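Local coordinates for pectinesterase (Sitophilus oryzae, PDB 4PMH), which hydrolyses the methyl esters of pectin, releasing methanol, and probably plays an important part in the digestion of plant cell walls, at residues Ser31-Ser36 with Ala158-Asn163; Gln189-Arg194 with Tyr215-Tyr220. All coordinates share one frame; numbering follows the deposited sequence.

How the contacts relate
Both contacts belong to the parallel beta-helix of this pectinesterase, and their centres lie about 10 Å apart. Contact 1 lays the N-terminal loop 31-36 against strand 160-162. Contact 2 pairs the next two strands of the same sheet, 188-191 and 213-217, and follows them through a turn into the adjoining sheet. Q189 ties the two together: its side-chain NE2 lies 2.8 Å from P33 O, a probable hydrogen bond to the loop, while its backbone O lies 2.8 Å from I161 N, a probable bond to the neighbouring strand. Neither contact includes the aspartates D200 and D226, assigned by similarity as proton donor and nucleophile; both are structural, away from that site.

Contact 1 of 2, residues Ser31-Ser36 with Ala158-Asn163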
# COMPACT_ATOMS: atom_id res chain seq x y z
N SER A 31 9.84 -12.37 -12.22
CA SER A 31 11.19 -12.39 -11.68
C SER A 31 11.70 -10.94 -11.62
O SER A 31 12.14 -10.38 -12.63
CB SER A 31 12.06 -13.26 -12.55
OG SER A 31 11.76 -13.05 -13.92
N PRO A 32 11.57 -10.31 -10.44
CA PRO A 32 11.87 -8.88 -10.29
C PRO A 32 13.35 -8.58 -10.54
O PRO A 32 14.21 -9.30 -10.03
CB PRO A 32 11.52 -8.59 -8.83
CG PRO A 32 10.60 -9.70 -8.41
CD PRO A 32 11.06 -10.89 -9.18
N PRO A 33 13.64 -7.56 -11.36
CA PRO A 33 15.05 -7.23 -11.52
C PRO A 33 15.66 -6.64 -10.25
O PRO A 33 14.95 -6.03 -9.45
CB PRO A 33 15.08 -6.26 -12.69
CG PRO A 33 13.66 -5.84 -12.94
CD PRO A 33 12.76 -6.82 -12.27
N SER A 34 16.96 -6.87 -10.06
CA SER A 34 17.72 -6.22 -8.98
C SER A 34 17.56 -4.72 -9.09
O SER A 34 17.57 -4.19 -10.19
CB SER A 34 19.21 -6.50 -9.15
OG SER A 34 19.67 -5.92 -10.38
N ILE A 35 17.40 -4.03 -7.97
CA ILE A 35 17.40 -2.58 -8.02
C ILE A 35 18.87 -2.22 -8.00
O ILE A 35 19.64 -2.73 -7.19
CB ILE A 35 16.65 -1.92 -6.85
CG1 ILE A 35 15.15 -2.15 -6.98
CG2 ILE A 35 16.88 -0.41 -6.85
CD1 ILE A 35 14.73 -3.57 -6.75
N SER A 36 19.25 -1.37 -8.95
CA SER A 36 20.63 -0.99 -9.10
C SER A 36 20.61 0.43 -9.61
O SER A 36 20.65 0.65 -10.83
CB SER A 36 21.36 -1.94 -10.05
OG SER A 36 22.74 -1.63 -10.15
N ALA A 158 6.35 -1.77 -14.13
CA ALA A 158 7.82 -1.82 -14.13
C ALA A 158 8.53 -0.64 -13.45
O ALA A 158 9.75 -0.45 -13.60
CB ALA A 158 8.33 -1.95 -15.57
N VAL A 159 7.77 0.16 -12.70
CA VAL A 159 8.35 1.25 -11.97
C VAL A 159 9.04 0.74 -10.72
O VAL A 159 8.51 -0.11 -10.00
CB VAL A 159 7.26 2.27 -11.54
CG1 VAL A 159 7.86 3.33 -10.65
CG2 VAL A 159 6.63 2.90 -12.76
N GLN A 160 10.23 1.30 -10.46
CA GLN A 160 10.97 1.09 -9.24
C GLN A 160 11.00 2.42 -8.44
O GLN A 160 11.31 3.48 -9.01
CB GLN A 160 12.40 0.61 -9.55
CG GLN A 160 12.47 -0.71 -10.32
CD GLN A 160 13.90 -1.15 -10.61
OE1 GLN A 160 14.83 -0.34 -10.58
NE2 GLN A 160 14.07 -2.42 -10.93
N ILE A 161 10.66 2.36 -7.15
CA ILE A 161 10.70 3.52 -6.27
C ILE A 161 11.68 3.17 -5.16
O ILE A 161 11.50 2.16 -4.49
CB ILE A 161 9.31 3.83 -5.65
CG1 ILE A 161 8.28 4.16 -6.72
CG2 ILE A 161 9.42 5.01 -4.69
CD1 ILE A 161 6.85 4.30 -6.17
N VAL A 162 12.71 3.98 -4.99
CA VAL A 162 13.87 3.58 -4.18
C VAL A 162 14.37 4.73 -3.33
O VAL A 162 14.43 5.86 -3.82
CB VAL A 162 15.02 3.13 -5.10
CG1 VAL A 162 16.20 2.60 -4.29
CG2 VAL A 162 14.52 2.11 -6.10
N ASN A 163 14.73 4.45 -2.08
CA ASN A 163 15.46 5.40 -1.25
C ASN A 163 14.80 6.79 -1.16
O ASN A 163 15.42 7.81 -1.39
CB ASN A 163 16.91 5.53 -1.75
CG ASN A 163 17.82 6.24 -0.76
OD1 ASN A 163 17.65 6.10 0.45
ND2 ASN A 163 18.79 6.99 -1.26
O HOH W 1 17.39 -0.83 -11.24
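I35 and V162 supply the apolar part of this contact, methyl against methyl: I35 CG2 sits 3.5 Å from V162 CG2, with V162 CG1 next nearest to the same methyl at 4.0 Å. Chi1 of -70° sets I35 CG1 beside the backbone N, which leaves CG2 anti to that N. The two branches therefore meet different neighbours. CG2 goes to the valine, while CG1 passes the end of Q160, 4.0 Å from Q160 CD, the two side chains running past each other in opposite directions. P33 adds a lighter touch from its ring, P33 CG lying 4.0 Å from Q160 NE2.

The polar part runs through a water. Q160 is extended beyond CG (chi2 -180°), which carries its amide out from the strand to the loop. Water 1 donates to Q160 OE1 at 2.7 Å and accepts from S36 N at 3.0 Å, so the loop backbone and the glutamine are joined indirectly. OE1 also takes a hydrogen bond from T90 OG1, and NE2 gives one to Q189 OE1. Bonded at both ends, the amide should have little freedom to flip.

With 182 Å² buried in all, this is a modest seam between an irregular loop and a regular sheet. The loop comes after helix 23-27 and leads to strand 42-44, crossing the outer surface of the beta-helix. Strand 160-162 lies between strands 89-93 and 188-191: Q160 bonds through its backbone to L89 and I91, V159 and I161 to Q189. From the face away from the loop, I161 packs on F152 and V154 of strand 152-154.

Contact 2 of 2, residues Gln189-Arg194 with Tyr215-Tyr220; sequences QIHNAR and YYTNTY
I190 and Y216 share nearly the same first torsion (chi1 -58° and -64°), each setting its gamma atom (CG1 and CG) beside its own backbone N; as the two residues are paired in register on one face of the sheet, the side chains lie side by side and point the same way. I190 CD1 ends up over one face of the tyrosine ring, 3.6 Å from the ring centroid of Y216, a CH-pi contact. Y216 also stacks on F236, and an alanine here would probably leave I190 CD1 without its aromatic cover and F236 without this stacked ring.

On the other face of the sheet, T217 turns OG1 between its backbone N and carbonyl carbon (chi1 44°), where it meets the edge of the H191 ring: H191 ND1 and T217 OG1 share a hydrogen bond of 2.7 Å, bent, with either possible as donor.

The strands pair in parallel register, I190 N to Y215 O at 2.8 Å and T217 N to I190 O at 2.9 Å. Beyond them, N192 and N218 both adopt left-handed backbone conformations and bend the chains together into the next sheet, where Y220 N bonds to A193 O at 2.9 Å. T217 O is held by two donors, N192 N and, from above the carbonyl plane, T219 OG1 at 2.8 Å. That hydroxyl also accepts from A193 N at 3.2 Å, standing in for a backbone carbonyl and satisfying a buried amide where the ladder is interrupted.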
# COMPACT_ATOMS: atom_id res chain seq x y z
N GLN A 189 8.13 -2.17 -7.92
CA GLN A 189 9.08 -2.52 -6.89
C GLN A 189 9.32 -1.29 -6.04
O GLN A 189 9.62 -0.22 -6.57
CB GLN A 189 10.39 -2.99 -7.52
CG GLN A 189 10.28 -4.18 -8.44
CD GLN A 189 11.59 -4.45 -9.17
OE1 GLN A 189 11.76 -4.06 -10.31
NE2 GLN A 189 12.53 -5.08 -8.49
N ILE A 190 9.16 -1.43 -4.73
CA ILE A 190 9.40 -0.34 -3.78
C ILE A 190 10.49 -0.81 -2.82
O ILE A 190 10.31 -1.81 -2.12
CB ILE A 190 8.14 -0.02 -2.96
CG1 ILE A 190 6.97 0.34 -3.85
CG2 ILE A 190 8.42 1.10 -1.97
CD1 ILE A 190 6.33 -0.83 -4.54
N HIS A 191 11.63 -0.13 -2.79
CA HIS A 191 12.78 -0.63 -2.06
C HIS A 191 13.42 0.46 -1.23
O HIS A 191 13.75 1.52 -1.75
CB HIS A 191 13.78 -1.24 -3.03
CG HIS A 191 15.03 -1.75 -2.38
ND1 HIS A 191 15.03 -2.74 -1.43
CD2 HIS A 191 16.33 -1.45 -2.61
CE1 HIS A 191 16.28 -3.00 -1.06
NE2 HIS A 191 17.09 -2.23 -1.77
N ASN A 192 13.60 0.20 0.07
CA ASN A 192 14.28 1.14 0.94
C ASN A 192 13.56 2.50 0.98
O ASN A 192 14.16 3.54 0.83
CB ASN A 192 15.75 1.31 0.53
CG ASN A 192 16.58 2.05 1.58
OD1 ASN A 192 16.38 1.88 2.79
ND2 ASN A 192 17.50 2.89 1.11
N ALA A 193 12.26 2.46 1.21
CA ALA A 193 11.45 3.65 1.19
C ALA A 193 10.71 3.81 2.49
O ALA A 193 10.68 2.89 3.33
CB ALA A 193 10.46 3.58 0.02
N ARG A 194 10.12 4.99 2.67
CA ARG A 194 9.35 5.32 3.84
C ARG A 194 8.02 5.91 3.34
O ARG A 194 8.02 6.87 2.57
CB ARG A 194 10.12 6.35 4.71
CG ARG A 194 11.51 5.90 5.20
CD ARG A 194 12.28 6.99 5.97
NE ARG A 194 11.54 7.52 7.11
CZ ARG A 194 11.02 8.76 7.22
NH1 ARG A 194 11.16 9.69 6.27
NH2 ARG A 194 10.35 9.09 8.33
N TYR A 215 6.22 -5.47 -5.12
CA TYR A 215 7.20 -6.06 -4.24
C TYR A 215 7.86 -4.95 -3.44
O TYR A 215 8.59 -4.10 -4.01
CB TYR A 215 8.27 -6.79 -5.04
CG TYR A 215 9.04 -7.87 -4.30
CD1 TYR A 215 9.17 -7.86 -2.92
CD2 TYR A 215 9.66 -8.89 -5.00
CE1 TYR A 215 9.88 -8.86 -2.26
CE2 TYR A 215 10.37 -9.88 -4.35
CZ TYR A 215 10.48 -9.85 -2.97
OH TYR A 215 11.19 -10.84 -2.31
N TYR A 216 7.57 -4.96 -2.15
CA TYR A 216 8.11 -4.04 -1.17
C TYR A 216 9.23 -4.71 -0.38
O TYR A 216 9.01 -5.72 0.23
CB TYR A 216 7.01 -3.63 -0.20
CG TYR A 216 5.91 -2.87 -0.86
CD1 TYR A 216 4.95 -3.51 -1.65
CD2 TYR A 216 5.84 -1.49 -0.74
CE1 TYR A 216 3.94 -2.79 -2.29
CE2 TYR A 216 4.85 -0.77 -1.36
CZ TYR A 216 3.91 -1.42 -2.13
OH TYR A 216 2.94 -0.65 -2.74
N THR A 217 10.41 -4.12 -0.39
CA THR A 217 11.54 -4.61 0.37
C THR A 217 12.14 -3.49 1.18
O THR A 217 12.23 -2.35 0.71
CB THR A 217 12.64 -5.17 -0.56
OG1 THR A 217 12.82 -4.29 -1.67
CG2 THR A 217 12.22 -6.52 -1.09
N ASN A 218 12.54 -3.81 2.41
CA ASN A 218 13.23 -2.88 3.28
C ASN A 218 12.53 -1.54 3.40
O ASN A 218 13.16 -0.52 3.37
CB ASN A 218 14.67 -2.72 2.83
CG ASN A 218 15.39 -4.05 2.76
OD1 ASN A 218 15.16 -4.85 1.87
ND2 ASN A 218 16.24 -4.30 3.74
N THR A 219 11.22 -1.58 3.58
CA THR A 219 10.41 -0.39 3.51
C THR A 219 9.59 -0.22 4.80
O THR A 219 9.09 -1.20 5.40
CB THR A 219 9.57 -0.44 2.22
OG1 THR A 219 10.44 -0.22 1.10
CG2 THR A 219 8.44 0.61 2.21
N TYR A 220 9.48 1.05 5.21
CA TYR A 220 8.82 1.50 6.42
C TYR A 220 7.49 2.16 6.05
O TYR A 220 7.45 3.10 5.24
CB TYR A 220 9.72 2.53 7.15
CG TYR A 220 9.07 3.16 8.37
CD1 TYR A 220 9.11 2.53 9.62
CD2 TYR A 220 8.39 4.38 8.28
CE1 TYR A 220 8.52 3.10 10.73
CE2 TYR A 220 7.78 4.95 9.39
CZ TYR A 220 7.85 4.32 10.61
OH TYR A 220 7.23 4.87 11.71
O HOH W 2 13.26 2.30 4.88